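Local coordinates for molybdopterin biosynthesis protein MoaB (Sulfolobus tokodaii, PDB 3IWT) that probably takes part in molybdenum cofactor biosynthesis, as a MogA/MoaB-family protein with a predicted molybdopterin-binding domain, at residues Glu40-His54 against Gly152-Leu166. Sequence-based numbering, arbitrary orientation. Where two conformers were deposited one is given.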
loop_
_atom_site.group_PDB
_atom_site.type_symbol
_atom_site.label_atom_id
_atom_site.label_comp_id
_atom_site.label_asym_id
_atom_site.label_seq_id
_atom_site.Cartn_x
_atom_site.Cartn_y
_atom_site.Cartn_z
ATOM N N GLU A 40 -6.773 -6.209 35.295
ATOM C CA GLU A 40 -5.565 -6.922 35.678
ATOM C C GLU A 40 -4.373 -6.482 34.813
ATOM O O GLU A 40 -3.289 -6.203 35.309
ATOM C CB GLU A 40 -5.793 -8.435 35.540
ATOM C CG GLU A 40 -6.933 -9.014 36.426
ATOM C CD GLU A 40 -8.320 -9.020 35.753
ATOM O OE1 GLU A 40 -8.532 -8.307 34.756
ATOM O OE2 GLU A 40 -9.212 -9.750 36.243
ATOM N N SER A 41 -4.590 -6.434 33.502
ATOM C CA SER A 41 -3.517 -6.077 32.579
ATOM C C SER A 41 -3.033 -4.640 32.746
ATOM O O SER A 41 -1.836 -4.393 32.742
ATOM C CB SER A 41 -3.962 -6.279 31.140
ATOM O OG SER A 41 -4.071 -7.670 30.893
ATOM N N GLY A 42 -3.958 -3.697 32.864
ATOM C CA GLY A 42 -3.577 -2.289 33.087
ATOM C C GLY A 42 -2.812 -2.144 34.391
ATOM O O GLY A 42 -1.827 -1.402 34.470
ATOM N N ASP A 43 -3.287 -2.845 35.419
ATOM C CA ASP A 43 -2.657 -2.843 36.750
ATOM C C ASP A 43 -1.232 -3.371 36.713
ATOM O O ASP A 43 -0.344 -2.786 37.314
ATOM C CB ASP A 43 -3.488 -3.669 37.741
ATOM C CG ASP A 43 -4.769 -2.955 38.172
ATOM O OD1 ASP A 43 -5.011 -1.811 37.737
ATOM O OD2 ASP A 43 -5.551 -3.551 38.930
ATOM N N ILE A 44 -1.015 -4.457 35.984
ATOM C CA ILE A 44 0.327 -5.026 35.799
ATOM C C ILE A 44 1.279 -4.034 35.122
ATOM O O ILE A 44 2.422 -3.889 35.543
ATOM C CB ILE A 44 0.275 -6.371 34.978
ATOM C CG1 ILE A 44 -0.186 -7.522 35.862
ATOM C CG2 ILE A 44 1.646 -6.734 34.383
ATOM C CD1 ILE A 44 -0.556 -8.795 35.087
ATOM N N ILE A 45 0.798 -3.350 34.082
ATOM C CA ILE A 45 1.602 -2.380 33.350
ATOM C C ILE A 45 2.013 -1.242 34.289
ATOM O O ILE A 45 3.187 -0.908 34.373
ATOM C CB ILE A 45 0.839 -1.826 32.129
ATOM C CG1 ILE A 45 0.620 -2.943 31.093
ATOM C CG2 ILE A 45 1.574 -0.618 31.511
ATOM C CD1 ILE A 45 -0.314 -2.543 29.927
ATOM N N LYS A 46 1.058 -0.695 35.028
ATOM C CA LYS A 46 1.344 0.390 35.970
ATOM C C LYS A 46 2.361 -0.012 37.035
ATOM O O LYS A 46 3.349 0.698 37.254
ATOM C CB LYS A 46 0.051 0.854 36.632
ATOM C CG LYS A 46 -0.926 1.534 35.688
ATOM C CD LYS A 46 -2.312 1.600 36.306
ATOM C CE LYS A 46 -3.269 2.351 35.392
ATOM N NZ LYS A 46 -4.625 2.479 35.999
ATOM N N GLN A 47 2.103 -1.163 37.661
ATOM C CA GLN A 47 2.917 -1.731 38.748
ATOM C C GLN A 47 4.379 -1.905 38.282
ATOM O O GLN A 47 5.315 -1.458 38.959
ATOM C CB GLN A 47 2.339 -3.115 39.099
ATOM C CG GLN A 47 1.991 -3.401 40.550
ATOM C CD GLN A 47 1.985 -4.905 40.827
ATOM O OE1 GLN A 47 1.251 -5.661 40.183
ATOM N NE2 GLN A 47 2.833 -5.345 41.748
ATOM N N LEU A 48 4.554 -2.559 37.119
ATOM C CA LEU A 48 5.891 -2.855 36.592
ATOM C C LEU A 48 6.606 -1.597 36.151
ATOM O O LEU A 48 7.807 -1.452 36.372
ATOM C CB LEU A 48 5.852 -3.860 35.418
ATOM C CG LEU A 48 5.651 -5.348 35.745
ATOM C CD1 LEU A 48 5.458 -6.167 34.467
ATOM C CD2 LEU A 48 6.806 -5.878 36.583
ATOM N N LEU A 49 5.874 -0.696 35.478
ATOM C CA LEU A 49 6.448 0.573 35.036
ATOM C C LEU A 49 6.928 1.409 36.211
ATOM O O LEU A 49 8.057 1.923 36.196
ATOM C CB LEU A 49 5.460 1.426 34.235
ATOM C CG LEU A 49 5.199 0.997 32.792
ATOM C CD1 LEU A 49 4.041 1.850 32.254
ATOM C CD2 LEU A 49 6.457 1.089 31.887
ATOM N N ILE A 50 6.109 1.485 37.270
ATOM C CA ILE A 50 6.472 2.178 38.558
ATOM C C ILE A 50 7.600 1.516 39.368
ATOM O O ILE A 50 8.454 2.191 40.062
ATOM C CB ILE A 50 5.209 2.325 39.465
ATOM C CG1 ILE A 50 4.237 3.339 38.821
ATOM C CG2 ILE A 50 5.600 2.767 40.874
ATOM C CD1 ILE A 50 2.844 3.404 39.416
ATOM N N GLU A 51 7.568 0.197 39.421
ATOM C CA GLU A 51 8.605 -0.592 40.084
ATOM C C GLU A 51 9.966 -0.337 39.441
ATOM O O GLU A 51 11.007 -0.481 40.087
ATOM C CB GLU A 51 8.245 -2.073 39.971
ATOM C CG GLU A 51 9.283 -3.045 40.473
ATOM C CD GLU A 51 8.795 -4.468 40.339
ATOM O OE1 GLU A 51 8.361 -5.027 41.415
ATOM O OE2 GLU A 51 8.832 -5.005 39.144
ATOM N N ASN A 52 9.948 0.025 38.154
ATOM C CA ASN A 52 11.167 0.270 37.389
ATOM C C ASN A 52 11.574 1.742 37.256
ATOM O O ASN A 52 12.538 2.057 36.517
ATOM C CB ASN A 52 11.052 -0.403 36.025
ATOM C CG ASN A 52 11.326 -1.883 36.094
ATOM O OD1 ASN A 52 12.449 -2.297 35.841
ATOM N ND2 ASN A 52 10.322 -2.691 36.484
ATOM N N GLY A 53 10.880 2.629 37.999
ATOM C CA GLY A 53 11.410 3.992 38.172
ATOM C C GLY A 53 10.715 4.985 37.275
ATOM O O GLY A 53 11.045 6.180 37.288
ATOM N N HIS A 54 9.741 4.494 36.501
ATOM C CA HIS A 54 8.971 5.341 35.590
ATOM C C HIS A 54 7.712 5.887 36.254
ATOM O O HIS A 54 7.334 5.466 37.350
ATOM C CB HIS A 54 8.600 4.531 34.344
ATOM C CG HIS A 54 9.787 3.976 33.636
ATOM N ND1 HIS A 54 10.817 4.773 33.185
ATOM C CD2 HIS A 54 10.124 2.703 33.325
ATOM C CE1 HIS A 54 11.734 4.017 32.614
ATOM N NE2 HIS A 54 11.346 2.753 32.702
ATOM N N GLY A 152 -4.565 -8.224 25.196
ATOM C CA GLY A 152 -5.404 -8.146 26.401
ATOM C C GLY A 152 -4.925 -9.002 27.567
ATOM O O GLY A 152 -5.078 -8.618 28.716
ATOM N N SER A 153 -4.370 -10.168 27.249
ATOM C CA SER A 153 -3.844 -11.144 28.227
ATOM C C SER A 153 -2.811 -10.565 29.218
ATOM O O SER A 153 -1.796 -10.023 28.795
ATOM C CB SER A 153 -3.208 -12.291 27.444
ATOM O OG SER A 153 -2.322 -13.013 28.233
ATOM N N PRO A 154 -3.048 -10.709 30.539
ATOM C CA PRO A 154 -2.063 -10.293 31.565
ATOM C C PRO A 154 -0.669 -10.917 31.408
ATOM O O PRO A 154 0.331 -10.239 31.617
ATOM C CB PRO A 154 -2.697 -10.773 32.874
ATOM C CG PRO A 154 -4.151 -10.844 32.580
ATOM C CD PRO A 154 -4.268 -11.262 31.164
ATOM N N ASP A 155 -0.608 -12.190 31.032
ATOM C CA ASP A 155 0.672 -12.869 30.874
ATOM C C ASP A 155 1.419 -12.274 29.676
ATOM O O ASP A 155 2.631 -12.095 29.717
ATOM C CB ASP A 155 0.467 -14.370 30.662
ATOM C CG ASP A 155 0.159 -15.138 31.954
ATOM O OD1 ASP A 155 0.254 -14.624 33.081
ATOM O OD2 ASP A 155 -0.166 -16.319 31.819
ATOM N N ALA A 156 0.678 -11.948 28.607
ATOM C CA ALA A 156 1.270 -11.337 27.411
ATOM C C ALA A 156 1.845 -9.949 27.702
ATOM O O ALA A 156 2.934 -9.579 27.237
ATOM C CB ALA A 156 0.214 -11.254 26.256
ATOM N N VAL A 157 1.085 -9.153 28.439
ATOM C CA VAL A 157 1.502 -7.825 28.796
ATOM C C VAL A 157 2.757 -7.864 29.664
ATOM O O VAL A 157 3.724 -7.137 29.423
ATOM C CB VAL A 157 0.328 -7.080 29.477
ATOM C CG1 VAL A 157 0.796 -5.884 30.165
ATOM C CG2 VAL A 157 -0.781 -6.724 28.445
ATOM N N LYS A 158 2.752 -8.754 30.646
ATOM C CA LYS A 158 3.908 -8.950 31.519
ATOM C C LYS A 158 5.137 -9.323 30.676
ATOM O O LYS A 158 6.217 -8.768 30.867
ATOM C CB LYS A 158 3.586 -10.013 32.556
ATOM C CG LYS A 158 4.603 -10.189 33.645
ATOM C CD LYS A 158 4.281 -11.359 34.548
ATOM C CE LYS A 158 3.124 -11.092 35.481
ATOM N NZ LYS A 158 3.187 -12.032 36.671
ATOM N N LEU A 159 4.963 -10.253 29.740
ATOM C CA LEU A 159 6.045 -10.689 28.866
ATOM C C LEU A 159 6.613 -9.553 28.032
ATOM O O LEU A 159 7.823 -9.429 27.917
ATOM C CB LEU A 159 5.538 -11.780 27.915
ATOM C CG LEU A 159 6.575 -12.497 27.025
ATOM C CD1 LEU A 159 7.567 -13.295 27.885
ATOM C CD2 LEU A 159 5.876 -13.397 26.017
ATOM N N ALA A 160 5.735 -8.753 27.411
ATOM C CA ALA A 160 6.142 -7.633 26.581
ATOM C C ALA A 160 6.929 -6.635 27.411
ATOM O O ALA A 160 7.996 -6.196 27.001
ATOM C CB ALA A 160 4.906 -6.955 25.942
ATOM N N LEU A 161 6.415 -6.295 28.593
ATOM C CA LEU A 161 7.114 -5.343 29.459
ATOM C C LEU A 161 8.508 -5.787 29.908
ATOM O O LEU A 161 9.480 -5.035 29.789
ATOM C CB LEU A 161 6.268 -5.022 30.682
ATOM C CG LEU A 161 5.141 -4.015 30.468
ATOM C CD1 LEU A 161 4.117 -4.218 31.595
ATOM C CD2 LEU A 161 5.712 -2.587 30.451
ATOM N N LYS A 162 8.593 -6.986 30.471
ATOM C CA LYS A 162 9.842 -7.483 31.008
ATOM C C LYS A 162 10.902 -7.781 29.953
ATOM O O LYS A 162 12.073 -7.446 30.140
ATOM C CB LYS A 162 9.594 -8.748 31.836
ATOM C CG LYS A 162 8.739 -8.523 33.060
ATOM C CD LYS A 162 8.709 -9.802 33.869
ATOM C CE LYS A 162 7.922 -9.696 35.128
ATOM N NZ LYS A 162 8.070 -11.030 35.892
ATOM N N GLU A 163 10.491 -8.378 28.835
ATOM C CA GLU A 163 11.459 -8.835 27.866
ATOM C C GLU A 163 11.788 -7.786 26.803
ATOM O O GLU A 163 12.923 -7.731 26.347
ATOM C CB GLU A 163 10.980 -10.152 27.252
ATOM C CG GLU A 163 10.705 -11.230 28.308
ATOM C CD GLU A 163 11.878 -11.432 29.234
ATOM O OE1 GLU A 163 13.011 -11.572 28.741
ATOM O OE2 GLU A 163 11.680 -11.421 30.457
ATOM N N LEU A 164 10.819 -6.930 26.428
ATOM C CA LEU A 164 11.014 -6.014 25.302
ATOM C C LEU A 164 10.929 -4.507 25.576
ATOM O O LEU A 164 11.723 -3.748 25.034
ATOM C CB LEU A 164 10.009 -6.363 24.192
ATOM C CG LEU A 164 10.072 -7.809 23.679
ATOM C CD1 LEU A 164 9.116 -7.954 22.504
ATOM C CD2 LEU A 164 11.472 -8.200 23.262
ATOM N N ILE A 165 9.983 -4.080 26.405
ATOM C CA ILE A 165 9.779 -2.657 26.646
ATOM C C ILE A 165 10.768 -2.111 27.679
ATOM O O ILE A 165 11.533 -1.185 27.382
ATOM C CB ILE A 165 8.303 -2.353 27.032
ATOM C CG1 ILE A 165 7.372 -2.837 25.908
ATOM C CG2 ILE A 165 8.127 -0.877 27.378
ATOM C CD1 ILE A 165 5.896 -2.591 26.179
ATOM N N LEU A 166 10.772 -2.670 28.883
ATOM C CA LEU A 166 11.649 -2.144 29.943
ATOM C C LEU A 166 13.133 -2.068 29.529
ATOM O O LEU A 166 13.776 -1.056 29.781
ATOM C CB LEU A 166 11.460 -2.915 31.267
ATOM C CG LEU A 166 10.073 -2.729 31.929
ATOM C CD1 LEU A 166 9.902 -3.649 33.151
ATOM C CD2 LEU A 166 9.778 -1.269 32.320
HETATM O O HOH W 1 13.065 0.620 31.927
#
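Leu161 is the knob of this helix pair, set in a hole of Ile44, Ile45, Leu48 and Leu49. Its CB lies 4.0 Å from Leu48 CD1. CG stands anti to the carbonyl carbon, and chi2 of 159° carries CD1 onward to 3.6 Å from Ile45 CA and against Leu48 CD1, while CD2 meets Leu49 CD2 at 4.0 Å. Leucine suits the place because its two methyls serve different walls. At the N-terminal ends the backbones approach so closely (Ser41 CA to Pro154 CA 4.6 Å) that a small side chain fits, and serine adds a hydroxyl: OG donates to Gly152 O (2.6 Å), 29° out of the carbonyl plane. Pro154, lacking an N-H, suits the first helical turn, where N-H groups have no helical acceptor, and packs CB on Ile44 CD1. At the other end, Leu166 lays CD1 against the Asn52 amide, whose ND2 turns back onto Leu48 O (2.8 Å), and CD2 near the His54 ring edge. A water joins His54 NE2 to Leu166 O. Beneath, Ile45 and Leu161 rest on Ile86 of strand 84-88. Two nearly parallel helices (20°) on a largely parallel sheet are characteristic of the three-layer alpha/beta fold of MogA/MoaB proteins.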